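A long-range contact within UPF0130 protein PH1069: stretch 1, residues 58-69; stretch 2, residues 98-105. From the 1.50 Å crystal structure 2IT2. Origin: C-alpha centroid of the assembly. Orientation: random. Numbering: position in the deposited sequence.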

# COMPACT_ATOMS: atom_id res chain seq x y z
N ILE B 58 -15.60 0.71 -3.34
CA ILE B 58 -15.69 1.91 -4.16
C ILE B 58 -16.39 2.87 -3.22
O ILE B 58 -17.35 2.49 -2.54
CB ILE B 58 -16.54 1.71 -5.44
CG1 ILE B 58 -15.84 0.70 -6.36
CG2 ILE B 58 -16.73 3.06 -6.17
CD1 ILE B 58 -16.69 0.22 -7.52
N SER B 59 -15.91 4.10 -3.15
CA SER B 59 -16.52 5.04 -2.24
C SER B 59 -16.56 6.45 -2.77
O SER B 59 -15.75 6.84 -3.60
CB SER B 59 -15.73 5.05 -0.93
OG SER B 59 -15.43 3.74 -0.47
N VAL B 60 -17.55 7.20 -2.30
CA VAL B 60 -17.65 8.61 -2.62
C VAL B 60 -17.66 9.17 -1.21
O VAL B 60 -18.59 8.94 -0.44
CB VAL B 60 -18.96 8.98 -3.32
CG1 VAL B 60 -19.10 10.49 -3.32
CG2 VAL B 60 -18.95 8.46 -4.75
N MSE B 61 -16.60 9.88 -0.86
CA MSE B 61 -16.49 10.41 0.49
C MSE B 61 -15.86 11.79 0.54
O MSE B 61 -15.13 12.19 -0.36
CB MSE B 61 -15.71 9.43 1.37
CG MSE B 61 -14.34 9.04 0.84
SE MSE B 61 -12.97 10.32 1.29
CE MSE B 61 -12.23 9.50 2.87
N GLU B 62 -16.19 12.53 1.60
CA GLU B 62 -15.63 13.86 1.77
C GLU B 62 -14.74 13.91 3.00
O GLU B 62 -15.05 13.35 4.05
CB GLU B 62 -16.73 14.92 1.88
CG GLU B 62 -17.82 14.65 2.89
CD GLU B 62 -18.84 15.79 2.96
OE1 GLU B 62 -19.31 16.25 1.90
OE2 GLU B 62 -19.17 16.21 4.09
N MSE B 63 -13.60 14.58 2.85
CA MSE B 63 -12.64 14.72 3.94
C MSE B 63 -11.95 16.07 3.82
O MSE B 63 -11.88 16.64 2.73
CB MSE B 63 -11.63 13.58 3.89
CG MSE B 63 -10.83 13.47 2.59
SE MSE B 63 -9.74 11.87 2.55
CE MSE B 63 -9.86 11.45 0.67
N PRO B 64 -11.42 16.60 4.93
CA PRO B 64 -10.74 17.90 4.91
C PRO B 64 -9.59 17.96 3.91
O PRO B 64 -9.48 18.91 3.13
CB PRO B 64 -10.27 18.07 6.35
CG PRO B 64 -10.05 16.65 6.80
CD PRO B 64 -11.26 15.95 6.24
N HIS B 65 -8.74 16.95 3.95
CA HIS B 65 -7.59 16.85 3.06
C HIS B 65 -7.36 15.38 2.70
O HIS B 65 -7.62 14.49 3.51
CB HIS B 65 -6.34 17.43 3.72
CG HIS B 65 -6.49 18.87 4.11
ND1 HIS B 65 -7.31 19.28 5.13
CD2 HIS B 65 -5.94 19.99 3.58
CE1 HIS B 65 -7.26 20.60 5.22
NE2 HIS B 65 -6.44 21.06 4.30
N PHE B 66 -6.86 15.14 1.50
CA PHE B 66 -6.61 13.79 1.04
C PHE B 66 -5.70 13.03 2.01
O PHE B 66 -4.73 13.58 2.51
CB PHE B 66 -5.97 13.82 -0.35
CG PHE B 66 -5.73 12.45 -0.93
CD1 PHE B 66 -6.80 11.69 -1.40
CD2 PHE B 66 -4.45 11.93 -1.00
CE1 PHE B 66 -6.58 10.41 -1.93
CE2 PHE B 66 -4.22 10.67 -1.52
CZ PHE B 66 -5.28 9.91 -1.99
N GLY B 67 -6.03 11.76 2.26
CA GLY B 67 -5.23 10.96 3.17
C GLY B 67 -5.70 11.01 4.61
O GLY B 67 -5.34 10.15 5.41
N ASP B 68 -6.52 12.00 4.93
CA ASP B 68 -7.03 12.16 6.29
C ASP B 68 -8.34 11.41 6.49
O ASP B 68 -9.39 12.02 6.70
CB ASP B 68 -7.24 13.65 6.59
CG ASP B 68 -7.42 13.93 8.07
OD1 ASP B 68 -7.48 12.95 8.84
OD2 ASP B 68 -7.51 15.11 8.45
N LYS B 69 -8.29 10.09 6.43
CA LYS B 69 -9.49 9.27 6.59
C LYS B 69 -9.85 9.11 8.06
O LYS B 69 -9.01 9.30 8.94
CB LYS B 69 -9.28 7.89 5.96
CG LYS B 69 -8.90 7.94 4.49
CD LYS B 69 -8.75 6.55 3.91
CE LYS B 69 -8.19 6.60 2.50
NZ LYS B 69 -8.99 7.48 1.60
N GLN B 98 -13.10 18.14 0.73
CA GLN B 98 -12.80 17.62 -0.59
C GLN B 98 -13.66 16.38 -0.85
O GLN B 98 -13.77 15.51 0.01
CB GLN B 98 -11.32 17.22 -0.70
CG GLN B 98 -10.34 18.31 -0.28
CD GLN B 98 -8.90 17.89 -0.41
OE1 GLN B 98 -8.56 16.71 -0.27
NE2 GLN B 98 -8.02 18.86 -0.64
N LEU B 99 -14.28 16.33 -2.02
CA LEU B 99 -15.10 15.19 -2.39
C LEU B 99 -14.23 14.27 -3.27
O LEU B 99 -13.70 14.68 -4.30
CB LEU B 99 -16.36 15.65 -3.14
CG LEU B 99 -17.31 14.53 -3.56
CD1 LEU B 99 -17.87 13.82 -2.33
CD2 LEU B 99 -18.44 15.10 -4.43
N TRP B 100 -14.07 13.03 -2.83
CA TRP B 100 -13.25 12.06 -3.55
C TRP B 100 -13.98 10.80 -3.98
O TRP B 100 -14.90 10.33 -3.30
CB TRP B 100 -12.06 11.62 -2.69
CG TRP B 100 -11.00 12.67 -2.48
CD1 TRP B 100 -10.98 13.65 -1.52
CD2 TRP B 100 -9.84 12.88 -3.29
NE1 TRP B 100 -9.88 14.45 -1.69
CE2 TRP B 100 -9.17 14.01 -2.77
CE3 TRP B 100 -9.31 12.22 -4.41
CZ2 TRP B 100 -7.98 14.50 -3.34
CZ3 TRP B 100 -8.13 12.71 -4.97
CH2 TRP B 100 -7.48 13.84 -4.43
N PHE B 101 -13.58 10.27 -5.13
CA PHE B 101 -14.12 9.01 -5.61
C PHE B 101 -12.92 8.08 -5.38
O PHE B 101 -11.84 8.31 -5.94
CB PHE B 101 -14.49 9.09 -7.10
CG PHE B 101 -15.04 7.80 -7.65
CD1 PHE B 101 -14.18 6.77 -8.04
CD2 PHE B 101 -16.41 7.61 -7.77
CE1 PHE B 101 -14.67 5.57 -8.53
CE2 PHE B 101 -16.92 6.41 -8.26
CZ PHE B 101 -16.06 5.39 -8.64
N LEU B 102 -13.09 7.06 -4.55
CA LEU B 102 -11.99 6.16 -4.23
C LEU B 102 -12.27 4.70 -4.56
O LEU B 102 -13.41 4.24 -4.46
CB LEU B 102 -11.66 6.23 -2.72
CG LEU B 102 -11.46 7.62 -2.08
CD1 LEU B 102 -11.29 7.48 -0.57
CD2 LEU B 102 -10.24 8.30 -2.69
N VAL B 103 -11.23 4.00 -4.98
CA VAL B 103 -11.30 2.57 -5.22
C VAL B 103 -10.16 1.97 -4.40
O VAL B 103 -9.01 2.41 -4.52
CB VAL B 103 -11.11 2.19 -6.70
CG1 VAL B 103 -11.10 0.68 -6.84
CG2 VAL B 103 -12.24 2.75 -7.52
N ARG B 104 -10.48 0.99 -3.56
CA ARG B 104 -9.48 0.34 -2.70
C ARG B 104 -9.54 -1.18 -2.81
O ARG B 104 -10.61 -1.77 -2.90
CB ARG B 104 -9.67 0.75 -1.24
CG ARG B 104 -9.40 2.22 -0.98
CD ARG B 104 -7.92 2.53 -1.16
NE ARG B 104 -7.61 3.92 -0.83
CZ ARG B 104 -7.71 4.94 -1.68
NH1 ARG B 104 -8.11 4.72 -2.92
NH2 ARG B 104 -7.41 6.17 -1.29
N SER B 105 -8.36 -1.79 -2.77
CA SER B 105 -8.20 -3.24 -2.86
C SER B 105 -8.71 -3.99 -1.64
O SER B 105 -8.81 -3.42 -0.55
CB SER B 105 -6.72 -3.58 -3.05
OG SER B 105 -6.45 -4.93 -2.67

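What holds the two strands in register? They run antiparallel, and three hydrogen-bonded pairs, Ser59 with Leu102, Met61 with Trp100 and Met63 with Gln98, each exchange two backbone hydrogen bonds. Ser59 N to Leu102 O and Leu102 N to Ser59 O both measure 2.8 Å.

Why does Gln98 lose so much surface to the other stretch? Beyond its backbone pairing, its side chain extends past the strand end to the loop that follows Met63. There Gln98 OE1 accepts a hydrogen bond from Trp100 NE1 at 3.0 Å and lies 2.9 Å from Phe66 N, so one oxygen lies between indole and loop backbone.

How is Trp100 covered? Met63 CE sits over a face of the indole, 3.3 Å from Trp100 CD1, a CH-pi contact with the five-membered ring. Phe66 CD1 approaches the same side, 3.6 Å from Trp100 CE2; the two ring planes are inclined at 44°.

What does Leu102 gather around it? Its methyl groups meet both strand and loop: Leu102 CD1 lies 3.7 Å from Met61 CG and 3.2 Å from Lys69 NZ, while Leu102 CD2 reaches the edge of the Phe66 ring, 4.3 Å from Phe66 CE1. Lys69 NZ also comes within 3.5 Å of Arg104 NH2, bringing like charges together.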